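Local coordinates for protein VP1 (PDB 4FMG) that probably serves as the major structural protein of the Merkel cell polyomavirus capsid, whose 72 units each hold five copies of it, at residues 49-54 against 268-273; 249-254 against 278-283. All coordinates share one frame; numbering follows the deposited sequence.

Contact 1. Residues 49-54 against 268-273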
ATOM      1  N   THR C  49     -19.772  19.141   8.218  1.00 15.50           N
ATOM      2  CA  THR C  49     -20.921  19.457   7.396  1.00 16.38           C
ATOM      3  C   THR C  49     -22.174  19.236   8.236  1.00 18.52           C
ATOM      4  O   THR C  49     -22.083  18.834   9.395  1.00 18.20           O
ATOM      5  CB  THR C  49     -21.004  18.535   6.157  1.00 15.73           C
ATOM      6  OG1 THR C  49     -21.179  17.174   6.580  1.00 11.18           O
ATOM      7  CG2 THR C  49     -19.747  18.657   5.304  1.00 11.27           C
ATOM      8  N   TYR C  50     -23.339  19.509   7.650  1.00 20.14           N
ATOM      9  CA  TYR C  50     -24.602  18.995   8.169  1.00 22.13           C
ATOM     10  C   TYR C  50     -24.743  17.560   7.659  1.00 22.14           C
ATOM     11  O   TYR C  50     -23.773  16.980   7.173  1.00 22.87           O
ATOM     12  CB  TYR C  50     -25.768  19.871   7.702  1.00 23.27           C
ATOM     13  CG  TYR C  50     -26.046  21.073   8.586  1.00 25.60           C
ATOM     14  CD1 TYR C  50     -25.139  21.477   9.570  1.00 26.03           C
ATOM     15  CD2 TYR C  50     -27.220  21.820   8.426  1.00 29.96           C
ATOM     16  CE1 TYR C  50     -25.395  22.585  10.378  1.00 29.78           C
ATOM     17  CE2 TYR C  50     -27.484  22.934   9.228  1.00 30.50           C
ATOM     18  CZ  TYR C  50     -26.564  23.309  10.198  1.00 32.02           C
ATOM     19  OH  TYR C  50     -26.814  24.401  11.000  1.00 34.76           O
ATOM     20  N   ASP C  51     -25.935  16.983   7.759  1.00 23.06           N
ATOM     21  CA  ASP C  51     -26.114  15.585   7.375  1.00 22.98           C
ATOM     22  C   ASP C  51     -26.183  15.420   5.858  1.00 22.44           C
ATOM     23  O   ASP C  51     -26.943  16.109   5.173  1.00 23.07           O
ATOM     24  CB  ASP C  51     -27.325  14.967   8.090  1.00 22.49           C
ATOM     25  CG  ASP C  51     -27.146  14.932   9.610  1.00 24.97           C
ATOM     26  OD1 ASP C  51     -28.068  15.383  10.323  1.00 23.28           O
ATOM     27  OD2 ASP C  51     -26.076  14.475  10.095  1.00 15.23           O
ATOM     28  N   LEU C  52     -25.358  14.517   5.342  1.00 21.17           N
ATOM     29  CA  LEU C  52     -25.279  14.282   3.905  1.00 21.89           C
ATOM     30  C   LEU C  52     -26.198  13.145   3.507  1.00 23.38           C
ATOM     31  O   LEU C  52     -26.081  12.035   4.036  1.00 24.44           O
ATOM     32  CB  LEU C  52     -23.831  13.999   3.479  1.00 21.03           C
ATOM     33  CG  LEU C  52     -22.905  15.211   3.618  1.00 19.30           C
ATOM     34  CD1 LEU C  52     -21.477  14.764   3.686  1.00 20.79           C
ATOM     35  CD2 LEU C  52     -23.107  16.206   2.475  1.00 22.76           C
ATOM     36  N   GLN C  53     -27.113  13.439   2.580  1.00 24.43           N
ATOM     37  CA  GLN C  53     -28.164  12.510   2.171  1.00 25.69           C
ATOM     38  C   GLN C  53     -28.573  12.714   0.715  1.00 25.71           C
ATOM     39  O   GLN C  53     -28.805  13.854   0.294  1.00 25.18           O
ATOM     40  CB  GLN C  53     -29.423  12.719   3.018  1.00 26.38           C
ATOM     41  CG  GLN C  53     -29.419  12.104   4.409  1.00 28.15           C
ATOM     42  CD  GLN C  53     -30.800  12.191   5.076  1.00 28.29           C
ATOM     43  OE1 GLN C  53     -31.553  11.217   5.106  1.00 23.88           O
ATOM     44  NE2 GLN C  53     -31.133  13.366   5.592  1.00 20.80           N
ATOM     45  N   PRO C  54     -28.702  11.609  -0.050  1.00 25.03           N
ATOM     46  CA  PRO C  54     -29.345  11.683  -1.364  1.00 25.46           C
ATOM     47  C   PRO C  54     -30.819  12.057  -1.199  1.00 26.23           C
ATOM     48  O   PRO C  54     -31.516  11.435  -0.393  1.00 26.15           O
ATOM     49  CB  PRO C  54     -29.207  10.254  -1.905  1.00 24.84           C
ATOM     50  CG  PRO C  54     -29.098   9.408  -0.700  1.00 26.41           C
ATOM     51  CD  PRO C  54     -28.325  10.227   0.294  1.00 24.43           C
ATOM     52  N   LYS C 268     -27.454   8.775  10.124  1.00 19.83           N
ATOM     53  CA  LYS C 268     -27.002   9.986   9.456  1.00 18.97           C
ATOM     54  C   LYS C 268     -25.480  10.144   9.513  1.00 18.31           C
ATOM     55  O   LYS C 268     -24.817   9.589  10.394  1.00 14.90           O
ATOM     56  CB  LYS C 268     -27.737  11.220   9.999  1.00 20.08           C
ATOM     57  CG  LYS C 268     -29.177  11.283   9.498  1.00 19.95           C
ATOM     58  CD  LYS C 268     -29.994  12.381  10.125  1.00 23.24           C
ATOM     59  CE  LYS C 268     -31.424  12.314   9.592  1.00 21.59           C
ATOM     60  NZ  LYS C 268     -32.208  13.505   9.980  1.00 23.58           N
ATOM     61  N   MET C 269     -24.942  10.881   8.538  1.00 18.59           N
ATOM     62  CA  MET C 269     -23.494  10.991   8.335  1.00 17.21           C
ATOM     63  C   MET C 269     -23.085  12.414   7.946  1.00 18.29           C
ATOM     64  O   MET C 269     -23.716  13.045   7.094  1.00 19.71           O
ATOM     65  CB  MET C 269     -23.039  10.004   7.252  1.00 15.36           C
ATOM     66  CG  MET C 269     -23.071   8.549   7.682  1.00 12.16           C
ATOM     67  SD  MET C 269     -23.097   7.458   6.262  1.00 15.65           S
ATOM     68  CE  MET C 269     -21.475   7.849   5.532  1.00 11.54           C
ATOM     69  N   ALA C 270     -22.025  12.902   8.575  1.00 18.58           N
ATOM     70  CA  ALA C 270     -21.489  14.227   8.296  1.00 18.69           C
ATOM     71  C   ALA C 270     -20.007  14.093   7.996  1.00 18.13           C
ATOM     72  O   ALA C 270     -19.319  13.296   8.627  1.00 16.92           O
ATOM     73  CB  ALA C 270     -21.687  15.142   9.496  1.00 18.82           C
ATOM     74  N   LEU C 271     -19.512  14.876   7.044  1.00 17.31           N
ATOM     75  CA  LEU C 271     -18.079  14.902   6.787  1.00 16.42           C
ATOM     76  C   LEU C 271     -17.385  15.821   7.782  1.00 16.44           C
ATOM     77  O   LEU C 271     -17.989  16.773   8.300  1.00 15.97           O
ATOM     78  CB  LEU C 271     -17.762  15.288   5.342  1.00 16.62           C
ATOM     79  CG  LEU C 271     -17.923  14.153   4.319  1.00 14.25           C
ATOM     80  CD1 LEU C 271     -17.916  14.701   2.907  1.00 17.64           C
ATOM     81  CD2 LEU C 271     -16.848  13.064   4.491  1.00 13.40           C
ATOM     82  N   HIS C 272     -16.126  15.498   8.065  1.00 15.48           N
ATOM     83  CA  HIS C 272     -15.332  16.194   9.059  1.00 15.85           C
ATOM     84  C   HIS C 272     -13.977  16.587   8.463  1.00 16.06           C
ATOM     85  O   HIS C 272     -13.423  15.873   7.609  1.00 15.52           O
ATOM     86  CB  HIS C 272     -15.172  15.282  10.286  1.00 15.61           C
ATOM     87  CG  HIS C 272     -14.384  15.878  11.414  1.00 14.81           C
ATOM     88  ND1 HIS C 272     -14.535  17.185  11.832  1.00 14.40           N
ATOM     89  CD2 HIS C 272     -13.468  15.322  12.242  1.00 13.23           C
ATOM     90  CE1 HIS C 272     -13.729  17.416  12.855  1.00 14.62           C
ATOM     91  NE2 HIS C 272     -13.072  16.302  13.125  1.00 15.83           N
ATOM     92  N   GLY C 273     -13.456  17.724   8.914  1.00 15.70           N
ATOM     93  CA  GLY C 273     -12.151  18.199   8.473  1.00 15.37           C
ATOM     94  C   GLY C 273     -11.258  18.656   9.608  1.00 15.90           C
ATOM     95  O   GLY C 273     -11.738  18.983  10.700  1.00 16.09           O
TER
HETATM   96  O   HOH W   1     -30.618  15.738   9.466  1.00 33.67           O
HETATM   97  O   HOH W   2     -26.823  11.369   6.474  1.00 19.00           O
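Thr49 meets Leu271 through two hydrogen bonds. Its backbone N donates to Leu271 O at 3.0 Å, and its OG1 accepts from Leu271 N at 2.9 Å, with a bent N-H...O angle of 142°. A chi1 of 63° sets OG1 between the backbone N and carbonyl carbon of its own residue; there the hydroxyl also donates to Tyr50 O, in the plane of that carbonyl, and one oxygen is used both ways. Further along, Leu52 N donates to Met269 O at 2.8 Å and 179°, a nearly straight bond, while Asp51 CA sends a CA-H...O contact to the same oxygen. One water donates to Leu52 O and accepts from Met269 N. Asp51 OD1 and Lys268 NZ, 4.6 Å apart, are too distant for a salt bridge; a second water donates to OD1 and accepts from NZ, while Asp51 OD2 pairs with Lys264. Gln53 OE1 is hydrogen-bonded to NH1 of Arg117 of a neighbouring subunit. Beside the polar bonds, Leu52 CD1 meets Leu271 CD1 (3.6 Å), the two side chains crossing at about a right angle. The loop between strands 11-28 and 71-76 thus lies along the start of strand 269-287, which pairs with strand 250-263 through Ala270 and His272.

Contact 2. Residues 249-254 against 278-283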
ATOM      1  N   ASP C 249       4.155  41.177  -3.114  1.00 31.57           N
ATOM      2  CA  ASP C 249       4.663  40.755  -1.795  1.00 30.92           C
ATOM      3  C   ASP C 249       3.603  39.949  -1.013  1.00 28.64           C
ATOM      4  O   ASP C 249       3.407  40.138   0.191  1.00 25.60           O
ATOM      5  CB  ASP C 249       5.204  41.953  -0.982  1.00 32.16           C
ATOM      6  CG  ASP C 249       6.491  42.558  -1.582  1.00 36.67           C
ATOM      7  OD1 ASP C 249       7.363  41.795  -2.060  1.00 34.66           O
ATOM      8  OD2 ASP C 249       6.637  43.804  -1.563  1.00 38.02           O
ATOM      9  N   GLY C 250       2.925  39.053  -1.728  1.00 26.59           N
ATOM     10  CA  GLY C 250       1.850  38.247  -1.165  1.00 24.12           C
ATOM     11  C   GLY C 250       2.089  36.772  -1.417  1.00 22.93           C
ATOM     12  O   GLY C 250       2.326  36.362  -2.553  1.00 22.83           O
ATOM     13  N   LEU C 251       2.040  35.983  -0.347  1.00 21.31           N
ATOM     14  CA  LEU C 251       2.178  34.532  -0.423  1.00 20.35           C
ATOM     15  C   LEU C 251       0.804  33.886  -0.263  1.00 20.20           C
ATOM     16  O   LEU C 251       0.099  34.141   0.713  1.00 20.89           O
ATOM     17  CB  LEU C 251       3.130  34.023   0.668  1.00 18.77           C
ATOM     18  CG  LEU C 251       3.328  32.507   0.841  1.00 18.45           C
ATOM     19  CD1 LEU C 251       4.081  31.894  -0.345  1.00 17.17           C
ATOM     20  CD2 LEU C 251       4.076  32.232   2.125  1.00 11.71           C
ATOM     21  N   PHE C 252       0.431  33.054  -1.222  1.00 18.42           N
ATOM     22  CA  PHE C 252      -0.865  32.422  -1.196  1.00 18.73           C
ATOM     23  C   PHE C 252      -0.758  30.990  -0.772  1.00 19.14           C
ATOM     24  O   PHE C 252      -0.010  30.204  -1.355  1.00 19.09           O
ATOM     25  CB  PHE C 252      -1.555  32.527  -2.547  1.00 21.36           C
ATOM     26  CG  PHE C 252      -2.210  33.847  -2.777  1.00 23.56           C
ATOM     27  CD1 PHE C 252      -1.467  34.936  -3.230  1.00 24.81           C
ATOM     28  CD2 PHE C 252      -3.571  34.009  -2.526  1.00 25.67           C
ATOM     29  CE1 PHE C 252      -2.082  36.164  -3.445  1.00 26.69           C
ATOM     30  CE2 PHE C 252      -4.192  35.227  -2.734  1.00 22.80           C
ATOM     31  CZ  PHE C 252      -3.449  36.308  -3.192  1.00 24.57           C
ATOM     32  N   ILE C 253      -1.513  30.671   0.272  1.00 19.31           N
ATOM     33  CA  ILE C 253      -1.530  29.353   0.875  1.00 18.55           C
ATOM     34  C   ILE C 253      -2.958  28.822   0.864  1.00 18.30           C
ATOM     35  O   ILE C 253      -3.881  29.488   1.344  1.00 18.71           O
ATOM     36  CB  ILE C 253      -0.951  29.412   2.302  1.00 17.97           C
ATOM     37  CG1 ILE C 253       0.539  29.766   2.223  1.00 20.01           C
ATOM     38  CG2 ILE C 253      -1.142  28.083   3.019  1.00 16.29           C
ATOM     39  CD1 ILE C 253       1.037  30.628   3.347  1.00 24.33           C
ATOM     40  N   SER C 254      -3.120  27.630   0.294  1.00 17.43           N
ATOM     41  CA  SER C 254      -4.414  26.984   0.138  1.00 16.92           C
ATOM     42  C   SER C 254      -4.342  25.539   0.608  1.00 17.04           C
ATOM     43  O   SER C 254      -3.295  24.906   0.497  1.00 17.21           O
ATOM     44  CB  SER C 254      -4.836  26.997  -1.333  1.00 17.32           C
ATOM     45  OG  SER C 254      -4.641  28.269  -1.927  1.00 19.09           O
ATOM     46  N   PHE C 278       1.381  25.501   8.381  1.00 12.36           N
ATOM     47  CA  PHE C 278       2.423  25.740   7.384  1.00 14.19           C
ATOM     48  C   PHE C 278       3.615  26.525   7.943  1.00 15.10           C
ATOM     49  O   PHE C 278       3.445  27.537   8.631  1.00 12.52           O
ATOM     50  CB  PHE C 278       1.864  26.510   6.184  1.00 13.43           C
ATOM     51  CG  PHE C 278       0.667  25.873   5.533  1.00 14.05           C
ATOM     52  CD1 PHE C 278      -0.620  26.105   6.026  1.00 16.73           C
ATOM     53  CD2 PHE C 278       0.820  25.069   4.405  1.00 13.87           C
ATOM     54  CE1 PHE C 278      -1.746  25.527   5.418  1.00 16.56           C
ATOM     55  CE2 PHE C 278      -0.297  24.493   3.789  1.00 14.45           C
ATOM     56  CZ  PHE C 278      -1.586  24.730   4.302  1.00 13.50           C
ATOM     57  N   ASN C 279       4.817  26.054   7.622  1.00 14.72           N
ATOM     58  CA  ASN C 279       6.026  26.843   7.808  1.00 15.83           C
ATOM     59  C   ASN C 279       6.786  26.950   6.480  1.00 16.61           C
ATOM     60  O   ASN C 279       7.461  26.003   6.053  1.00 17.45           O
ATOM     61  CB  ASN C 279       6.910  26.238   8.904  1.00 15.76           C
ATOM     62  CG  ASN C 279       8.038  27.168   9.328  1.00 24.34           C
ATOM     63  OD1 ASN C 279       8.656  27.844   8.506  1.00 24.93           O
ATOM     64  ND2 ASN C 279       8.309  27.206  10.622  1.00 32.27           N
ATOM     65  N   VAL C 280       6.671  28.103   5.829  1.00 17.79           N
ATOM     66  CA  VAL C 280       7.281  28.323   4.519  1.00 18.68           C
ATOM     67  C   VAL C 280       8.583  29.130   4.625  1.00 19.56           C
ATOM     68  O   VAL C 280       8.630  30.191   5.267  1.00 20.60           O
ATOM     69  CB  VAL C 280       6.283  29.001   3.535  1.00 19.58           C
ATOM     70  CG1 VAL C 280       6.947  29.299   2.187  1.00 18.17           C
ATOM     71  CG2 VAL C 280       5.070  28.118   3.320  1.00 17.39           C
ATOM     72  N   THR C 281       9.639  28.601   4.016  1.00 19.03           N
ATOM     73  CA  THR C 281      10.914  29.301   3.902  1.00 19.98           C
ATOM     74  C   THR C 281      10.969  30.022   2.557  1.00 20.76           C
ATOM     75  O   THR C 281      10.685  29.428   1.509  1.00 20.00           O
ATOM     76  CB  THR C 281      12.103  28.320   4.010  1.00 19.88           C
ATOM     77  OG1 THR C 281      12.087  27.707   5.303  1.00 21.12           O
ATOM     78  CG2 THR C 281      13.439  29.036   3.817  1.00 19.14           C
ATOM     79  N   LEU C 282      11.318  31.305   2.601  1.00 21.29           N
ATOM     80  CA  LEU C 282      11.428  32.120   1.392  1.00 22.32           C
ATOM     81  C   LEU C 282      12.793  32.793   1.297  1.00 22.86           C
ATOM     82  O   LEU C 282      13.422  33.065   2.320  1.00 23.06           O
ATOM     83  CB  LEU C 282      10.305  33.169   1.325  1.00 22.36           C
ATOM     84  CG  LEU C 282       8.875  32.634   1.478  1.00 22.41           C
ATOM     85  CD1 LEU C 282       8.328  32.963   2.867  1.00 20.27           C
ATOM     86  CD2 LEU C 282       7.969  33.194   0.388  1.00 21.58           C
ATOM     87  N   ARG C 283      13.252  33.029   0.068  1.00 22.49           N
ATOM     88  CA  ARG C 283      14.488  33.774  -0.174  1.00 23.32           C
ATOM     89  C   ARG C 283      14.244  34.927  -1.155  1.00 23.97           C
ATOM     90  O   ARG C 283      13.292  34.910  -1.930  1.00 22.70           O
ATOM     91  CB  ARG C 283      15.612  32.847  -0.674  1.00 22.86           C
ATOM     92  CG  ARG C 283      15.414  32.329  -2.086  1.00 22.54           C
ATOM     93  CD  ARG C 283      16.501  31.379  -2.530  1.00 21.67           C
ATOM     94  NE  ARG C 283      16.119  30.746  -3.790  1.00 20.19           N
ATOM     95  CZ  ARG C 283      16.658  29.636  -4.277  1.00 21.64           C
ATOM     96  NH1 ARG C 283      17.634  29.022  -3.625  1.00 22.05           N
ATOM     97  NH2 ARG C 283      16.212  29.134  -5.418  1.00 20.93           N
TER
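Ile253 lays its CG2 methyl over one face of the Phe278 ring, 3.4 Å from the ring centroid and only 7° off the normal. Distances from CG2 to the ring carbons confirm the centring: CE1 is at 3.6 Å and the most distant, CD2, at 3.9 Å. This is a CH-pi contact made by the methyl branch of Ile253, the two side chains running antiparallel as they pass. With CG1 beside the backbone N (chi1 -66°), CG2 stands anti to that N, on the branch that covers the ring. Phe278 CZ also comes within 4.2 Å of Ser254 O, an oblique approach.

Two looser apolar contacts continue the layer. Leu251 divides its methyls between two partners: CD2 meets Val280 CG1 tip to tip at 4.1 Å, whereas CD1 approaches Leu282 CD2 at 4.2 Å, the chains there running obliquely to one another.

No hydrogen bond joins the two segments, and their axes stay 10.2 Å apart at closest approach, with N-to-C directions 147° apart. That spacing is too wide for hydrogen-bonded neighbours: although strands 250-263 and 269-287 form a hairpin and pair nearer its turn, these portions have parted and face each other through their side chains. Leu251 and Ile253 hydrogen-bond instead through their backbones to Val75 and Ala73, and Phe252 and Ser254 to Gly138 and Ala136. Ile137 of strand 131-138 touches Leu251, Ile253 and Phe278, while Leu26 of strand 11-28 touches both Ile253 and Phe278. Every touching residue is buried. Two layers of antiparallel strands closing over an apolar interior are characteristic of the jelly-roll beta-sandwich of polyomavirus VP1, whose core this contact helps to fill.

Both contacts use strand 269-287, yet lie on opposite sides of the chain's centre, their own centres 32 Å apart. Contact 2 is core: all six of its touching residues are buried, no other subunit reaches it, and it relies on methyl and ring packing. Contact 1 is only partly buried, with five of nine touching residues enclosed, and combines backbone bonds, a threonine hydroxyl, waters and charged groups with a single leucine pair. It also borders neighbouring subunits of the pentamer. Near its start, strand 269-287 therefore receives a loop through polar bonds and pairs with its hairpin partner 250-263; further along the two have separated and face each other across the interior of the sandwich.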